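PDB 6TZ0: RNA-dependent RNA Polymerase from Bombyx mori cytoplasmic polyhedrosis virus, which catalyses RNA-templated RNA synthesis, making plus strands in fully conservative transcription and, after core assembly, probably the complementary minus strands of the double-stranded genome. Local coordinates for residues Leu51-Tyr55 / Gln66-Thr70; Thr209-Val213 / Met231-Leu235. All blocks are in the same frame, centred on the assembly; numbering follows the deposited sequence.

Contact 1: Leu51-Tyr55 / Gln66-Thr70; sequences LISDY and QATVT
The carboxylate of Asp-54 meets Thr-68 with one corner. Its OD1 accepts a hydrogen bond from Thr-68 OG1 at 2.6 Å, and the hydroxyl comes in nearly along the C-O axis of that oxygen. Thr-68 CG2 also packs beside the same OD1. The two side chains lie side by side and point the same way, on one face of the hairpin. Thr-68 sets OG1 beside its backbone N and CG2 anti to it (chi1 -60°), which brings both branches close to the carboxylate. The other face carries Tyr-55 and Ala-67. The Tyr-55 ring leads away from the facing strand and packs on His-224, Val-225 and Ile-228 of helix 224-237. Ala-67 touches Val-225 of the same helix.

The backbones form an antiparallel beta hairpin, strands 54-58 and 64-68. Asp-54 and Thr-68 are a non-hydrogen-bonded pair. Tyr-55 and Ala-67 are the hydrogen-bonded pair. Ala-67 N donates to Tyr-55 O at 3.3 Å, while the return bond from Tyr-55 N to Ala-67 O is weak. Beyond the strand ends, Val-69 N donates to Ser-53 O at 2.9 Å. Thr-68 CA adds a CA-H...O contact to Ser-53 O. Val-69 CG2 packs at 3.8 Å from Ile-52 O.

The chemistry is mostly polar. Backbone bonds fix the pairing, and the Asp-54 to Thr-68 bond ties the strands again on the face of those two residues. Apolar packing of Tyr-55 and Ala-67 seats the other face on helix 224-237, while Ile-52 and Val-69 pack on Pro-166, Thr-169 and Tyr-170 of helix 166-175. The hairpin thus lies at the surface of the polymerase, away from the annotated sites.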
loop_
_atom_site.group_PDB
_atom_site.type_symbol
_atom_site.label_atom_id
_atom_site.label_comp_id
_atom_site.label_asym_id
_atom_site.label_seq_id
_atom_site.Cartn_x
_atom_site.Cartn_y
_atom_site.Cartn_z
ATOM N N LEU A 51 46.076 1.141 -19.320
ATOM C CA LEU A 51 45.414 0.213 -18.417
ATOM C C LEU A 51 46.308 -0.054 -17.213
ATOM O O LEU A 51 47.387 -0.638 -17.353
ATOM C CB LEU A 51 45.082 -1.090 -19.138
ATOM C CG LEU A 51 44.078 -0.962 -20.280
ATOM C CD1 LEU A 51 43.923 -2.281 -21.008
ATOM C CD2 LEU A 51 42.741 -0.474 -19.764
ATOM N N ILE A 52 45.859 0.360 -16.039
ATOM C CA ILE A 52 46.585 0.106 -14.802
ATOM C C ILE A 52 46.084 -1.189 -14.182
ATOM O O ILE A 52 44.903 -1.536 -14.285
ATOM C CB ILE A 52 46.457 1.296 -13.830
ATOM C CG1 ILE A 52 44.995 1.612 -13.527
ATOM C CG2 ILE A 52 47.161 2.520 -14.393
ATOM C CD1 ILE A 52 44.815 2.660 -12.492
ATOM N N SER A 53 47.001 -1.932 -13.569
ATOM C CA SER A 53 46.665 -3.186 -12.916
ATOM C C SER A 53 46.845 -3.095 -11.407
ATOM O O SER A 53 45.880 -3.274 -10.665
ATOM C CB SER A 53 47.516 -4.324 -13.494
ATOM O OG SER A 53 48.883 -4.145 -13.181
ATOM N N ASP A 54 48.046 -2.786 -10.934
ATOM C CA ASP A 54 48.268 -2.529 -9.522
ATOM C C ASP A 54 48.076 -1.050 -9.233
ATOM O O ASP A 54 48.265 -0.200 -10.105
ATOM C CB ASP A 54 49.668 -2.964 -9.091
ATOM C CG ASP A 54 49.809 -4.468 -9.000
ATOM O OD1 ASP A 54 48.806 -5.144 -8.697
ATOM O OD2 ASP A 54 50.921 -4.978 -9.231
ATOM N N TYR A 55 47.699 -0.746 -7.996
ATOM C CA TYR A 55 47.401 0.629 -7.643
ATOM C C TYR A 55 47.579 0.804 -6.145
ATOM O O TYR A 55 47.443 -0.147 -5.373
ATOM C CB TYR A 55 45.984 0.996 -8.070
ATOM C CG TYR A 55 45.677 2.466 -8.046
ATOM C CD1 TYR A 55 46.104 3.295 -9.068
ATOM C CD2 TYR A 55 44.954 3.024 -7.010
ATOM C CE1 TYR A 55 45.821 4.643 -9.057
ATOM C CE2 TYR A 55 44.669 4.370 -6.982
ATOM C CZ TYR A 55 45.105 5.174 -8.008
ATOM O OH TYR A 55 44.819 6.515 -7.994
ATOM N N GLN A 66 46.557 -1.160 -0.876
ATOM C CA GLN A 66 47.001 -1.633 -2.183
ATOM C C GLN A 66 45.999 -2.634 -2.732
ATOM O O GLN A 66 45.651 -3.601 -2.049
ATOM C CB GLN A 66 48.377 -2.290 -2.086
ATOM C CG GLN A 66 49.493 -1.331 -1.751
ATOM C CD GLN A 66 50.804 -2.040 -1.516
ATOM O OE1 GLN A 66 50.864 -3.269 -1.504
ATOM N NE2 GLN A 66 51.867 -1.271 -1.331
ATOM N N ALA A 67 45.549 -2.417 -3.965
ATOM C CA ALA A 67 44.631 -3.342 -4.611
ATOM C C ALA A 67 45.009 -3.503 -6.076
ATOM O O ALA A 67 45.823 -2.754 -6.620
ATOM C CB ALA A 67 43.178 -2.885 -4.474
ATOM N N THR A 68 44.398 -4.501 -6.712
ATOM C CA THR A 68 44.737 -4.908 -8.069
ATOM C C THR A 68 43.454 -5.111 -8.858
ATOM O O THR A 68 42.534 -5.775 -8.376
ATOM C CB THR A 68 45.571 -6.199 -8.063
ATOM O OG1 THR A 68 46.779 -5.984 -7.324
ATOM C CG2 THR A 68 45.929 -6.633 -9.474
ATOM N N VAL A 69 43.392 -4.531 -10.057
ATOM C CA VAL A 69 42.233 -4.697 -10.928
ATOM C C VAL A 69 42.179 -6.141 -11.409
ATOM O O VAL A 69 43.114 -6.633 -12.050
ATOM C CB VAL A 69 42.291 -3.721 -12.109
ATOM C CG1 VAL A 69 41.135 -3.971 -13.048
ATOM C CG2 VAL A 69 42.275 -2.285 -11.621
ATOM N N THR A 70 41.081 -6.826 -11.098
ATOM C CA THR A 70 40.905 -8.241 -11.394
ATOM C C THR A 70 39.510 -8.462 -11.958
ATOM O O THR A 70 38.520 -8.041 -11.351
ATOM C CB THR A 70 41.104 -9.094 -10.137
ATOM O OG1 THR A 70 42.424 -8.887 -9.622
ATOM C CG2 THR A 70 40.918 -10.567 -10.453
#

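Contact 2: Thr209-Val213 / Met231-Leu235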
loop_
_atom_site.group_PDB
_atom_site.type_symbol
_atom_site.label_atom_id
_atom_site.label_comp_id
_atom_site.label_asym_id
_atom_site.label_seq_id
_atom_site.Cartn_x
_atom_site.Cartn_y
_atom_site.Cartn_z
ATOM N N THR A 209 26.261 0.157 -12.388
ATOM C CA THR A 209 27.171 -0.126 -11.279
ATOM C C THR A 209 28.371 0.818 -11.285
ATOM O O THR A 209 28.758 1.345 -10.233
ATOM C CB THR A 209 27.633 -1.580 -11.353
ATOM O OG1 THR A 209 26.489 -2.440 -11.374
ATOM C CG2 THR A 209 28.489 -1.937 -10.160
ATOM N N CYS A 210 28.965 1.050 -12.461
ATOM C CA CYS A 210 30.044 2.022 -12.592
ATOM C C CYS A 210 29.573 3.439 -12.302
ATOM O O CYS A 210 30.332 4.228 -11.727
ATOM C CB CYS A 210 30.656 1.953 -13.992
ATOM S SG CYS A 210 31.613 0.474 -14.351
ATOM N N CYS A 211 28.330 3.772 -12.673
ATOM C CA CYS A 211 27.774 5.078 -12.321
ATOM C C CYS A 211 27.641 5.245 -10.811
ATOM O O CYS A 211 27.937 6.317 -10.271
ATOM C CB CYS A 211 26.421 5.286 -12.998
ATOM S SG CYS A 211 26.476 5.583 -14.767
ATOM N N GLN A 212 27.246 4.184 -10.107
ATOM C CA GLN A 212 27.125 4.277 -8.655
ATOM C C GLN A 212 28.489 4.350 -7.975
ATOM O O GLN A 212 28.654 5.073 -6.984
ATOM C CB GLN A 212 26.325 3.096 -8.116
ATOM C CG GLN A 212 26.010 3.212 -6.643
ATOM C CD GLN A 212 25.088 4.372 -6.350
ATOM O OE1 GLN A 212 24.130 4.616 -7.079
ATOM N NE2 GLN A 212 25.377 5.101 -5.283
ATOM N N VAL A 213 29.480 3.619 -8.489
ATOM C CA VAL A 213 30.811 3.676 -7.889
ATOM C C VAL A 213 31.450 5.041 -8.130
ATOM O O VAL A 213 32.098 5.607 -7.238
ATOM C CB VAL A 213 31.676 2.510 -8.407
ATOM C CG1 VAL A 213 33.111 2.633 -7.954
ATOM C CG2 VAL A 213 31.121 1.209 -7.890
ATOM N N MET A 231 34.577 -2.694 -7.136
ATOM C CA MET A 231 34.310 -3.273 -8.453
ATOM C C MET A 231 34.743 -4.734 -8.535
ATOM O O MET A 231 34.078 -5.542 -9.200
ATOM C CB MET A 231 34.994 -2.451 -9.540
ATOM C CG MET A 231 34.385 -1.084 -9.760
ATOM S SD MET A 231 32.648 -1.179 -10.215
ATOM C CE MET A 231 32.741 -1.972 -11.811
ATOM N N ASN A 232 35.838 -5.097 -7.856
ATOM C CA ASN A 232 36.242 -6.499 -7.809
ATOM C C ASN A 232 35.208 -7.344 -7.081
ATOM O O ASN A 232 34.905 -8.465 -7.508
ATOM C CB ASN A 232 37.599 -6.654 -7.124
ATOM C CG ASN A 232 38.730 -6.055 -7.913
ATOM O OD1 ASN A 232 38.717 -6.056 -9.138
ATOM N ND2 ASN A 232 39.746 -5.581 -7.212
ATOM N N HIS A 233 34.630 -6.809 -5.999
ATOM C CA HIS A 233 33.598 -7.552 -5.283
ATOM C C HIS A 233 32.315 -7.679 -6.103
ATOM O O HIS A 233 31.650 -8.720 -6.057
ATOM C CB HIS A 233 33.323 -6.897 -3.929
ATOM C CG HIS A 233 32.290 -7.608 -3.112
ATOM N ND1 HIS A 233 32.481 -8.882 -2.619
ATOM C CD2 HIS A 233 31.073 -7.213 -2.670
ATOM C CE1 HIS A 233 31.415 -9.251 -1.933
ATOM N NE2 HIS A 233 30.549 -8.253 -1.944
ATOM N N PHE A 234 31.953 -6.644 -6.868
ATOM C CA PHE A 234 30.740 -6.750 -7.677
ATOM C C PHE A 234 30.910 -7.755 -8.812
ATOM O O PHE A 234 29.988 -8.525 -9.106
ATOM C CB PHE A 234 30.312 -5.396 -8.247
ATOM C CG PHE A 234 29.776 -4.433 -7.225
ATOM C CD1 PHE A 234 28.674 -4.763 -6.457
ATOM C CD2 PHE A 234 30.278 -3.150 -7.133
ATOM C CE1 PHE A 234 28.157 -3.870 -5.538
ATOM C CE2 PHE A 234 29.762 -2.248 -6.219
ATOM C CZ PHE A 234 28.698 -2.610 -5.427
ATOM N N LEU A 235 32.090 -7.792 -9.441
ATOM C CA LEU A 235 32.327 -8.802 -10.472
ATOM C C LEU A 235 32.417 -10.210 -9.885
ATOM O O LEU A 235 31.986 -11.180 -10.531
ATOM C CB LEU A 235 33.586 -8.444 -11.252
ATOM C CG LEU A 235 33.414 -7.144 -12.038
ATOM C CD1 LEU A 235 34.715 -6.690 -12.640
ATOM C CD2 LEU A 235 32.351 -7.300 -13.108
#
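Met-231 and Phe-234, one helical turn apart, meet Thr-209, Cys-210 and Val-213 of the facing helix. Met-231 does so with the end of a curled chain. It is bent at both chi2 and chi3, the latter -66°, and this brings SD and CE to the neighbouring helix although its CB starts off to the side. SD lies 3.7 Å from Val-213 CG2. CE lies 3.7 Å from Cys-210 SG.

The Phe-234 ring is reached by two methyls, both at an oblique approach. Thr-209 CG2 comes 3.7 Å from Phe-234 CD2 and makes an off-centre CH-pi contact, 4.2 Å from the ring centroid. Val-213 CG2 lies 4.1 Å from Phe-234 CE2, so the same methyl touches both Met-231 and the ring. Thr-209 holds CG2 anti to its backbone N, which sends the methyl to the ring. Its OG1 turns elsewhere, to Thr-205 O and to Asp-341 OD1. Tyr-242 packs on both Thr-209 and Phe-234.

The segments belong to helices 206-218 and 224-237, which follow one another in the chain and run roughly antiparallel as a helical hairpin. Their local axes are 11.5 Å apart at an angle of 154°. This wide spacing is bridged by side chains alone. Tyr-170 also packs on Met-231, and Phe-175 on Cys-210.

No hydrogen bond crosses between the two segments, and all five touching residues are buried. With no directional bond between them, their fit rests on the shapes of Met-231, Phe-234 and the methyls. The Thr-209 hydroxyl, buried beside this apolar packing, is satisfied by Thr-205 and Asp-341.

Contact 1 is a surface contact and contact 2 is buried; their centres are about 14 Å apart. Contact 1 pairs two strands through backbone bonds and one polar side-chain bond, whereas contact 2 joins two helices by apolar side chains. Helix 224-237 takes part in both neighbourhoods: it receives the hairpin on one side and packs on helix 206-218 with Met-231 and Phe-234. Asn-232 makes the polar connection. Its ND2 probably bonds to Thr-68 O (3.0 Å), and its OD1 probably accepts from Thr-70 N (3.2 Å). Tyr-170 of helix 166-175 also touches both contacts, through Val-69 and Met-231.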